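PDB 3OJO: Cap5O from Staphylococcus aureus, which binds NAD and acts as a UDP-N-acetyl-mannosamine dehydrogenase involved in making the bacterial capsular polysaccharide. Local coordinates for residues T80-V91 against F118-S129; I151-E162 against R178-C187. All coordinates share one frame; numbering follows the deposited sequence.

Contact 1: T80-V91 against F118-S129; sequences TPEASDVFIIAV and FLKKGNTIIVES. With NAD (nicotinamide-adenine-dinucleotide), chain J.
F87 and I125 pair across two neighbouring parallel strands, and their side chains meet on one face of the sheet. I125 CD1 lies 3.5 Å from F87 CD2. That methyl reaches the ring because I125 is bent at its second torsion (chi2 -62°). L119 CD2 also touches the ring, 3.9 Å from F87 CE2. Further along this face, I89 CD1 touches both I125 CG2 and V127 CG2. V86, I88, T124 and I126 lie on the other face, where I126 CD1 touches CG1 of both V86 and I88. The strands are held by a regular ladder. Its straightest bond runs from I126 N to F87 O (2.8 Å, 178° at the hydrogen).

At the start of the ladder, the F118 ring packs against the P81-E82 backbone, before strand 86-89. P81 O sits over its face, 3.3 Å from F118 CZ, and E82 CA makes a CH-pi contact with the ring. A water accepts from S84 N and donates to F118 O. At the other end, S129 OG donates to V91 O (2.8 Å). I115 of helix 106-115 covers F87 and I89. This is the right-handed beta-alpha-beta crossover of a Rossmann fold, with A90, V91 and S129 in the NAD pocket at the strand ends.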
# COMPACT_ATOMS: atom_id res chain seq x y z
N THR B 80 9.93 41.10 10.74
CA THR B 80 8.67 41.73 10.36
C THR B 80 8.44 41.66 8.84
O THR B 80 9.36 41.98 8.07
CB THR B 80 8.70 43.20 10.86
OG1 THR B 80 9.05 43.23 12.25
CG2 THR B 80 7.39 43.94 10.65
N PRO B 81 7.22 41.33 8.36
CA PRO B 81 6.96 41.40 6.92
C PRO B 81 6.78 42.87 6.51
O PRO B 81 6.63 43.75 7.36
CB PRO B 81 5.65 40.62 6.75
CG PRO B 81 5.30 40.09 8.09
CD PRO B 81 6.00 40.94 9.09
N GLU B 82 6.80 43.13 5.21
CA GLU B 82 6.58 44.47 4.68
C GLU B 82 5.79 44.29 3.37
O GLU B 82 5.70 43.17 2.86
CB GLU B 82 7.91 45.21 4.43
CG GLU B 82 8.84 45.44 5.63
CD GLU B 82 10.26 45.85 5.31
OE1 GLU B 82 10.71 45.63 4.16
OE2 GLU B 82 10.97 46.30 6.24
N ALA B 83 5.19 45.37 2.85
CA ALA B 83 4.43 45.35 1.60
C ALA B 83 5.22 44.66 0.51
O ALA B 83 6.43 44.88 0.39
CB ALA B 83 4.09 46.78 1.17
N SER B 84 4.56 43.78 -0.25
CA SER B 84 5.20 42.99 -1.31
C SER B 84 4.20 42.57 -2.40
O SER B 84 2.98 42.67 -2.19
CB SER B 84 5.84 41.74 -0.69
OG SER B 84 6.58 41.00 -1.64
N ASP B 85 4.71 42.10 -3.54
CA ASP B 85 3.87 41.63 -4.64
C ASP B 85 3.47 40.17 -4.40
O ASP B 85 2.34 39.78 -4.70
CB ASP B 85 4.62 41.73 -5.98
CG ASP B 85 5.10 43.13 -6.37
OD1 ASP B 85 4.30 44.10 -6.23
OD2 ASP B 85 6.23 43.24 -6.88
N VAL B 86 4.44 39.37 -3.90
CA VAL B 86 4.29 37.94 -3.63
C VAL B 86 4.70 37.67 -2.20
O VAL B 86 5.70 38.22 -1.72
CB VAL B 86 5.12 37.06 -4.61
CG1 VAL B 86 4.77 35.58 -4.48
CG2 VAL B 86 4.98 37.52 -6.06
N PHE B 87 3.94 36.80 -1.52
CA PHE B 87 4.25 36.33 -0.18
C PHE B 87 4.28 34.81 -0.20
O PHE B 87 3.34 34.18 -0.69
CB PHE B 87 3.23 36.80 0.84
CG PHE B 87 3.14 38.29 1.05
CD1 PHE B 87 3.87 38.92 2.04
CD2 PHE B 87 2.26 39.06 0.28
CE1 PHE B 87 3.75 40.29 2.26
CE2 PHE B 87 2.15 40.44 0.49
CZ PHE B 87 2.89 41.05 1.48
N ILE B 88 5.37 34.22 0.28
CA ILE B 88 5.52 32.77 0.37
C ILE B 88 5.62 32.36 1.84
O ILE B 88 6.56 32.77 2.52
CB ILE B 88 6.72 32.22 -0.47
CG1 ILE B 88 6.55 32.54 -1.97
CG2 ILE B 88 6.87 30.71 -0.24
CD1 ILE B 88 7.67 32.18 -2.86
N ILE B 89 4.65 31.55 2.32
CA ILE B 89 4.68 31.01 3.68
C ILE B 89 5.39 29.66 3.62
O ILE B 89 4.92 28.73 2.93
CB ILE B 89 3.27 30.95 4.31
CG1 ILE B 89 2.69 32.37 4.47
CG2 ILE B 89 3.27 30.19 5.65
CD1 ILE B 89 1.20 32.48 4.31
N ALA B 90 6.54 29.57 4.31
CA ALA B 90 7.40 28.39 4.39
C ALA B 90 7.78 28.12 5.87
O ALA B 90 8.92 27.76 6.17
CB ALA B 90 8.65 28.60 3.56
N VAL B 91 6.80 28.30 6.78
CA VAL B 91 6.95 28.08 8.22
C VAL B 91 6.74 26.56 8.52
O VAL B 91 6.26 25.85 7.63
CB VAL B 91 6.01 29.00 9.06
CG1 VAL B 91 6.25 30.48 8.75
CG2 VAL B 91 4.55 28.63 8.85
N PHE B 118 -0.28 44.19 5.44
CA PHE B 118 0.53 44.66 4.31
C PHE B 118 -0.09 44.36 2.95
O PHE B 118 0.46 44.79 1.94
CB PHE B 118 1.95 44.10 4.42
CG PHE B 118 2.59 44.37 5.77
CD1 PHE B 118 3.24 45.57 6.03
CD2 PHE B 118 2.50 43.43 6.79
CE1 PHE B 118 3.79 45.83 7.28
CE2 PHE B 118 3.06 43.69 8.05
CZ PHE B 118 3.71 44.88 8.28
N LEU B 119 -1.22 43.63 2.94
CA LEU B 119 -1.90 43.20 1.72
C LEU B 119 -2.48 44.32 0.88
O LEU B 119 -3.19 45.19 1.39
CB LEU B 119 -2.98 42.16 2.02
CG LEU B 119 -2.50 40.72 2.26
CD1 LEU B 119 -3.68 39.81 2.50
CD2 LEU B 119 -1.68 40.21 1.10
N LYS B 120 -2.19 44.28 -0.42
CA LYS B 120 -2.65 45.23 -1.42
C LYS B 120 -3.28 44.44 -2.58
O LYS B 120 -2.97 43.26 -2.75
CB LYS B 120 -1.47 46.09 -1.95
CG LYS B 120 -0.54 46.69 -0.89
CD LYS B 120 -1.05 48.00 -0.28
CE LYS B 120 -0.08 48.60 0.72
NZ LYS B 120 -0.23 48.03 2.09
N LYS B 121 -4.17 45.08 -3.36
CA LYS B 121 -4.80 44.42 -4.50
C LYS B 121 -3.75 44.01 -5.55
O LYS B 121 -2.79 44.75 -5.77
CB LYS B 121 -5.93 45.27 -5.10
CG LYS B 121 -7.20 45.23 -4.26
CD LYS B 121 -8.32 46.09 -4.81
CE LYS B 121 -9.65 45.79 -4.15
NZ LYS B 121 -9.68 46.12 -2.69
N GLY B 122 -3.90 42.79 -6.08
CA GLY B 122 -2.99 42.21 -7.07
C GLY B 122 -1.97 41.23 -6.51
O GLY B 122 -1.29 40.54 -7.28
N ASN B 123 -1.86 41.17 -5.17
CA ASN B 123 -0.92 40.31 -4.44
C ASN B 123 -1.18 38.80 -4.56
O ASN B 123 -2.34 38.38 -4.71
CB ASN B 123 -0.83 40.72 -2.96
CG ASN B 123 -0.09 42.02 -2.70
OD1 ASN B 123 0.48 42.66 -3.60
ND2 ASN B 123 -0.08 42.42 -1.44
N THR B 124 -0.10 38.01 -4.47
CA THR B 124 -0.14 36.54 -4.50
C THR B 124 0.36 35.97 -3.16
O THR B 124 1.40 36.40 -2.67
CB THR B 124 0.62 35.97 -5.70
OG1 THR B 124 0.18 36.64 -6.88
CG2 THR B 124 0.42 34.45 -5.87
N ILE B 125 -0.40 35.03 -2.58
CA ILE B 125 -0.04 34.32 -1.36
C ILE B 125 0.17 32.86 -1.75
O ILE B 125 -0.76 32.22 -2.24
CB ILE B 125 -1.07 34.46 -0.20
CG1 ILE B 125 -1.50 35.95 0.08
CG2 ILE B 125 -0.62 33.70 1.07
CD1 ILE B 125 -0.49 36.91 0.50
N ILE B 126 1.40 32.38 -1.57
CA ILE B 126 1.78 30.99 -1.82
C ILE B 126 2.07 30.35 -0.48
O ILE B 126 2.81 30.91 0.32
CB ILE B 126 2.97 30.83 -2.80
CG1 ILE B 126 2.70 31.54 -4.14
CG2 ILE B 126 3.29 29.33 -3.01
CD1 ILE B 126 3.95 31.83 -4.95
N VAL B 127 1.44 29.20 -0.23
CA VAL B 127 1.70 28.43 0.97
C VAL B 127 2.52 27.22 0.52
O VAL B 127 2.02 26.40 -0.26
CB VAL B 127 0.40 28.09 1.73
CG1 VAL B 127 0.68 27.28 2.99
CG2 VAL B 127 -0.36 29.36 2.09
N GLU B 128 3.82 27.21 0.88
CA GLU B 128 4.75 26.13 0.52
C GLU B 128 4.79 25.02 1.59
O GLU B 128 5.19 23.90 1.30
CB GLU B 128 6.16 26.67 0.26
CG GLU B 128 6.40 27.11 -1.17
CD GLU B 128 7.85 27.43 -1.51
OE1 GLU B 128 8.71 27.38 -0.60
OE2 GLU B 128 8.12 27.75 -2.69
N SER B 129 4.36 25.34 2.81
CA SER B 129 4.29 24.46 3.97
C SER B 129 3.26 23.35 3.74
O SER B 129 2.30 23.53 2.98
CB SER B 129 3.86 25.28 5.19
OG SER B 129 4.72 26.38 5.40
PA NAD J . 12.35 24.74 9.61
O1A NAD J . 12.06 24.50 11.04
O2A NAD J . 13.74 24.36 9.27
O5B NAD J . 12.11 26.30 9.29
C5B NAD J . 10.99 26.99 9.77
C4B NAD J . 11.43 28.41 10.06
O4B NAD J . 10.30 29.25 10.09
C3B NAD J . 12.16 28.55 11.41
O3B NAD J . 13.33 29.34 11.22
C2B NAD J . 11.17 29.35 12.24
O2B NAD J . 11.78 30.18 13.21
C1B NAD J . 10.42 30.15 11.18
N9A NAD J . 9.09 30.56 11.66
C8A NAD J . 8.23 29.80 12.43
N7A NAD J . 7.07 30.47 12.57
C5A NAD J . 7.18 31.65 11.91
C6A NAD J . 6.30 32.72 11.75
N6A NAD J . 5.09 32.64 12.32
N1A NAD J . 6.69 33.82 11.01
C2A NAD J . 7.95 33.86 10.41
N3A NAD J . 8.82 32.80 10.57
C4A NAD J . 8.44 31.71 11.31
O3 NAD J . 11.25 23.95 8.72
PN NAD J . 11.48 23.54 7.18
O1N NAD J . 12.25 22.28 7.16
O2N NAD J . 11.96 24.72 6.42
O5D NAD J . 10.01 23.17 6.70
C5D NAD J . 8.91 23.97 7.02
C4D NAD J . 7.65 23.20 6.63
O4D NAD J . 7.66 22.93 5.24
C3D NAD J . 7.55 21.81 7.25
O3D NAD J . 7.19 21.75 8.62
C2D NAD J . 6.51 21.20 6.35
O2D NAD J . 5.28 21.86 6.57
C1D NAD J . 6.98 21.70 4.99
N1N NAD J . 7.86 20.65 4.42
C2N NAD J . 9.23 20.67 4.56
C3N NAD J . 10.00 19.63 4.03
C7N NAD J . 11.47 19.83 3.77
O7N NAD J . 11.98 19.40 2.53
N7N NAD J . 12.24 20.37 4.72
C4N NAD J . 9.37 18.55 3.39
C5N NAD J . 7.98 18.52 3.28
C6N NAD J . 7.24 19.57 3.82
O HOH W 1 1.84 44.23 -0.35

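Contact 2: I151-E162 against R178-C187; sequences IGEDIYLVHCPE and RIIGGVTKAC. With NAD (nicotinamide-adenine-dinucleotide), chain J.
The antiparallel pair of strands 156-159 and 178-182 belongs to the eight-stranded sheet of the NAD-binding domain. H159 and G181 form its hydrogen-bonded pair. H159 N donates to G181 O (2.8 Å, 175°), and G181 N returns a bond to H159 O. V158 and G182 form the next, non-hydrogen-bonded pair. V183 N then bonds L157 O, and V183 CG2 lies beside L157 CB at 3.5 Å.

Where the second strand ends, helix 185-195 begins. T184 is its N-cap, and T184 with C187 forms a capping box. T184 OG1 accepts from C187 N. C187 SG accepts a hydrogen bond from L157 N (3.3 Å), so the first helical turn is tied to the neighbouring strand. I151 CG2 touches both C187 SG and V183 CG1. Next to C187 in the sequence, A186 CB packs against Y156 CE1 and lies 3.4 Å from G152 O.

At the other end, R178 meets E162 in a salt bridge. NH1 and NH2 of R178 both grip E162 OE1, with NH1 at 2.8 Å. The carboxylate and guanidinium planes are 84° apart. OE1 offers its syn lone pair to NH2 but is met by NH1 from above the carboxylate plane. The bend in the arginine (chi3 -95°) helps bring NH1 to C160 SG as well, in a hydrogen bond of 3.4 Å. E128 OE2, which is hydrogen-bonded to Y195 OH, lies close to E162 OE1. R178 NH2 has a second acceptor in L173 O. E162 O approaches the nicotinamide ring of NAD, 3.6 Å from NAD C6N.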
# COMPACT_ATOMS: atom_id res chain seq x y z
N ILE B 151 -10.91 36.42 -4.12
CA ILE B 151 -9.89 35.46 -4.58
C ILE B 151 -10.02 35.20 -6.08
O ILE B 151 -11.10 34.85 -6.55
CB ILE B 151 -9.86 34.18 -3.69
CG1 ILE B 151 -9.39 34.49 -2.24
CG2 ILE B 151 -8.95 33.08 -4.28
CD1 ILE B 151 -10.24 34.86 -1.38
N GLY B 152 -8.92 35.41 -6.80
CA GLY B 152 -8.86 35.24 -8.25
C GLY B 152 -9.09 36.55 -8.98
O GLY B 152 -8.90 36.62 -10.20
N GLU B 153 -9.46 37.60 -8.22
CA GLU B 153 -9.72 38.94 -8.73
C GLU B 153 -8.75 39.94 -8.13
O GLU B 153 -7.92 40.50 -8.86
CB GLU B 153 -11.19 39.34 -8.45
CG GLU B 153 -11.84 40.10 -9.60
CD GLU B 153 -13.35 40.01 -9.66
OE1 GLU B 153 -13.86 38.92 -10.01
OE2 GLU B 153 -14.01 41.06 -9.50
N ASP B 154 -8.83 40.15 -6.79
CA ASP B 154 -8.00 41.09 -6.03
C ASP B 154 -6.66 40.47 -5.55
O ASP B 154 -5.64 41.14 -5.59
CB ASP B 154 -8.78 41.64 -4.82
CG ASP B 154 -10.13 42.24 -5.13
OD1 ASP B 154 -10.23 43.03 -6.08
OD2 ASP B 154 -11.08 41.98 -4.37
N ILE B 155 -6.69 39.21 -5.06
CA ILE B 155 -5.51 38.47 -4.59
C ILE B 155 -5.50 37.02 -5.07
O ILE B 155 -6.56 36.42 -5.25
CB ILE B 155 -5.23 38.55 -3.07
CG1 ILE B 155 -6.44 38.15 -2.22
CG2 ILE B 155 -4.60 39.86 -2.65
CD1 ILE B 155 -6.35 36.70 -1.84
N TYR B 156 -4.30 36.45 -5.18
CA TYR B 156 -4.16 35.09 -5.67
C TYR B 156 -3.66 34.14 -4.61
O TYR B 156 -2.65 34.42 -3.96
CB TYR B 156 -3.35 35.05 -6.97
CG TYR B 156 -3.87 36.04 -7.98
CD1 TYR B 156 -5.07 35.83 -8.65
CD2 TYR B 156 -3.21 37.24 -8.21
CE1 TYR B 156 -5.59 36.77 -9.54
CE2 TYR B 156 -3.71 38.19 -9.11
CZ TYR B 156 -4.90 37.95 -9.77
OH TYR B 156 -5.41 38.88 -10.64
N LEU B 157 -4.41 33.05 -4.39
CA LEU B 157 -4.09 32.03 -3.40
C LEU B 157 -3.60 30.73 -4.05
O LEU B 157 -4.37 30.05 -4.73
CB LEU B 157 -5.30 31.76 -2.49
CG LEU B 157 -5.81 32.85 -1.54
CD1 LEU B 157 -6.89 32.28 -0.62
CD2 LEU B 157 -4.69 33.44 -0.70
N VAL B 158 -2.30 30.42 -3.86
CA VAL B 158 -1.62 29.23 -4.40
C VAL B 158 -1.06 28.35 -3.26
O VAL B 158 -0.42 28.86 -2.35
CB VAL B 158 -0.46 29.61 -5.36
CG1 VAL B 158 0.22 28.37 -5.96
CG2 VAL B 158 -0.90 30.58 -6.45
N HIS B 159 -1.26 27.02 -3.36
CA HIS B 159 -0.60 26.04 -2.52
C HIS B 159 0.36 25.36 -3.46
O HIS B 159 -0.07 24.73 -4.43
CB HIS B 159 -1.53 25.00 -1.89
CG HIS B 159 -0.78 23.94 -1.10
ND1 HIS B 159 0.16 24.28 -0.13
CD2 HIS B 159 -0.86 22.59 -1.17
CE1 HIS B 159 0.63 23.13 0.33
NE2 HIS B 159 0.04 22.09 -0.25
N CYS B 160 1.65 25.54 -3.24
CA CYS B 160 2.67 24.83 -3.98
C CYS B 160 3.53 24.09 -2.95
O CYS B 160 4.35 24.70 -2.28
CB CYS B 160 3.50 25.74 -4.88
SG CYS B 160 4.91 24.88 -5.62
N PRO B 161 3.30 22.78 -2.76
CA PRO B 161 4.07 22.04 -1.76
C PRO B 161 5.56 21.96 -2.07
O PRO B 161 5.99 21.53 -3.14
CB PRO B 161 3.40 20.66 -1.72
CG PRO B 161 2.19 20.76 -2.53
CD PRO B 161 2.35 21.91 -3.47
N GLU B 162 6.33 22.42 -1.10
CA GLU B 162 7.77 22.45 -1.23
C GLU B 162 8.44 21.30 -0.50
O GLU B 162 8.16 21.04 0.68
CB GLU B 162 8.33 23.83 -0.84
CG GLU B 162 9.71 24.12 -1.38
CD GLU B 162 9.82 24.19 -2.88
OE1 GLU B 162 9.92 25.32 -3.41
OE2 GLU B 162 9.90 23.12 -3.52
N ARG B 178 6.74 20.67 -10.37
CA ARG B 178 6.09 21.42 -9.33
C ARG B 178 4.59 21.39 -9.47
O ARG B 178 4.07 21.57 -10.57
CB ARG B 178 6.61 22.85 -9.45
CG ARG B 178 6.63 23.61 -8.16
CD ARG B 178 7.40 24.90 -8.30
NE ARG B 178 8.79 24.74 -7.88
CZ ARG B 178 9.21 24.83 -6.63
NH1 ARG B 178 8.34 25.04 -5.65
NH2 ARG B 178 10.49 24.69 -6.34
N ILE B 179 3.88 21.22 -8.35
CA ILE B 179 2.43 21.26 -8.32
C ILE B 179 2.00 22.69 -7.95
O ILE B 179 2.42 23.22 -6.92
CB ILE B 179 1.86 20.18 -7.35
CG1 ILE B 179 2.17 18.75 -7.85
CG2 ILE B 179 0.36 20.38 -7.12
CD1 ILE B 179 1.89 17.69 -6.90
N ILE B 180 1.18 23.32 -8.83
CA ILE B 180 0.65 24.67 -8.62
C ILE B 180 -0.84 24.47 -8.37
O ILE B 180 -1.59 24.21 -9.32
CB ILE B 180 0.91 25.64 -9.83
CG1 ILE B 180 2.40 25.61 -10.36
CG2 ILE B 180 0.37 27.06 -9.58
CD1 ILE B 180 3.47 26.17 -9.47
N GLY B 181 -1.24 24.54 -7.09
CA GLY B 181 -2.62 24.39 -6.67
C GLY B 181 -3.28 25.72 -6.37
O GLY B 181 -3.16 26.23 -5.25
N GLY B 182 -3.97 26.29 -7.36
CA GLY B 182 -4.68 27.56 -7.22
C GLY B 182 -6.10 27.38 -6.72
O GLY B 182 -6.74 26.36 -7.00
N VAL B 183 -6.61 28.38 -5.98
CA VAL B 183 -7.99 28.35 -5.47
C VAL B 183 -8.94 28.57 -6.66
O VAL B 183 -10.02 27.98 -6.70
CB VAL B 183 -8.21 29.36 -4.31
CG1 VAL B 183 -9.67 29.41 -3.86
CG2 VAL B 183 -7.31 29.03 -3.14
N THR B 184 -8.50 29.40 -7.63
CA THR B 184 -9.19 29.71 -8.88
C THR B 184 -8.19 29.46 -10.02
O THR B 184 -6.99 29.27 -9.77
CB THR B 184 -9.68 31.18 -8.91
OG1 THR B 184 -8.57 32.08 -9.05
CG2 THR B 184 -10.56 31.55 -7.71
N LYS B 185 -8.68 29.48 -11.28
CA LYS B 185 -7.85 29.29 -12.46
C LYS B 185 -6.89 30.50 -12.63
O LYS B 185 -5.78 30.34 -13.15
CB LYS B 185 -8.73 29.03 -13.71
CG LYS B 185 -9.54 27.71 -13.65
CD LYS B 185 -10.92 27.77 -14.39
CE LYS B 185 -11.74 26.48 -14.35
NZ LYS B 185 -12.92 26.54 -13.41
N ALA B 186 -7.29 31.69 -12.13
CA ALA B 186 -6.48 32.91 -12.15
C ALA B 186 -5.29 32.78 -11.19
O ALA B 186 -4.18 33.21 -11.53
CB ALA B 186 -7.33 34.11 -11.79
N CYS B 187 -5.53 32.16 -10.00
CA CYS B 187 -4.54 31.87 -8.95
C CYS B 187 -3.44 30.98 -9.51
O CYS B 187 -2.26 31.24 -9.29
CB CYS B 187 -5.21 31.23 -7.74
SG CYS B 187 -6.44 32.28 -6.91
PA NAD J . 12.35 24.74 9.61
O1A NAD J . 12.06 24.50 11.04
O2A NAD J . 13.74 24.36 9.27
O5B NAD J . 12.11 26.30 9.29
C5B NAD J . 10.99 26.99 9.77
C4B NAD J . 11.43 28.41 10.06
O4B NAD J . 10.30 29.25 10.09
C3B NAD J . 12.16 28.55 11.41
O3B NAD J . 13.33 29.34 11.22
C2B NAD J . 11.17 29.35 12.24
O2B NAD J . 11.78 30.18 13.21
C1B NAD J . 10.42 30.15 11.18
N9A NAD J . 9.09 30.56 11.66
C8A NAD J . 8.23 29.80 12.43
N7A NAD J . 7.07 30.47 12.57
C5A NAD J . 7.18 31.65 11.91
C6A NAD J . 6.30 32.72 11.75
N6A NAD J . 5.09 32.64 12.32
N1A NAD J . 6.69 33.82 11.01
C2A NAD J . 7.95 33.86 10.41
N3A NAD J . 8.82 32.80 10.57
C4A NAD J . 8.44 31.71 11.31
O3 NAD J . 11.25 23.95 8.72
PN NAD J . 11.48 23.54 7.18
O1N NAD J . 12.25 22.28 7.16
O2N NAD J . 11.96 24.72 6.42
O5D NAD J . 10.01 23.17 6.70
C5D NAD J . 8.91 23.97 7.02
C4D NAD J . 7.65 23.20 6.63
O4D NAD J . 7.66 22.93 5.24
C3D NAD J . 7.55 21.81 7.25
O3D NAD J . 7.19 21.75 8.62
C2D NAD J . 6.51 21.20 6.35
O2D NAD J . 5.28 21.86 6.57
C1D NAD J . 6.98 21.70 4.99
N1N NAD J . 7.86 20.65 4.42
C2N NAD J . 9.23 20.67 4.56
C3N NAD J . 10.00 19.63 4.03
C7N NAD J . 11.47 19.83 3.77
O7N NAD J . 11.98 19.40 2.53
N7N NAD J . 12.24 20.37 4.72
C4N NAD J . 9.37 18.55 3.39
C5N NAD J . 7.98 18.52 3.28
C6N NAD J . 7.24 19.57 3.82

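In the fold
From the N terminus, strand 13-17 comes first and later lies beside strand 86-89. Contact 1 closes the loop that runs through helix 106-115 to strand 124-127. The chain then passes through helix 135-145 to strand 156-159. Contact 2 closes a shorter loop; the chain passes helix 169-175 and returns as the antiparallel strand 178-182. The loops follow in series and neither nest nor cross. They join edge to edge in the sheet, because strands 124-127 and 156-159 are neighbours: I125 N lies 2.7 Å from Y156 O, a probable hydrogen bond. Helix 185-195, which starts in contact 2, packs back on V86, T124 and I126 of contact 1. Both contacts touch NAD.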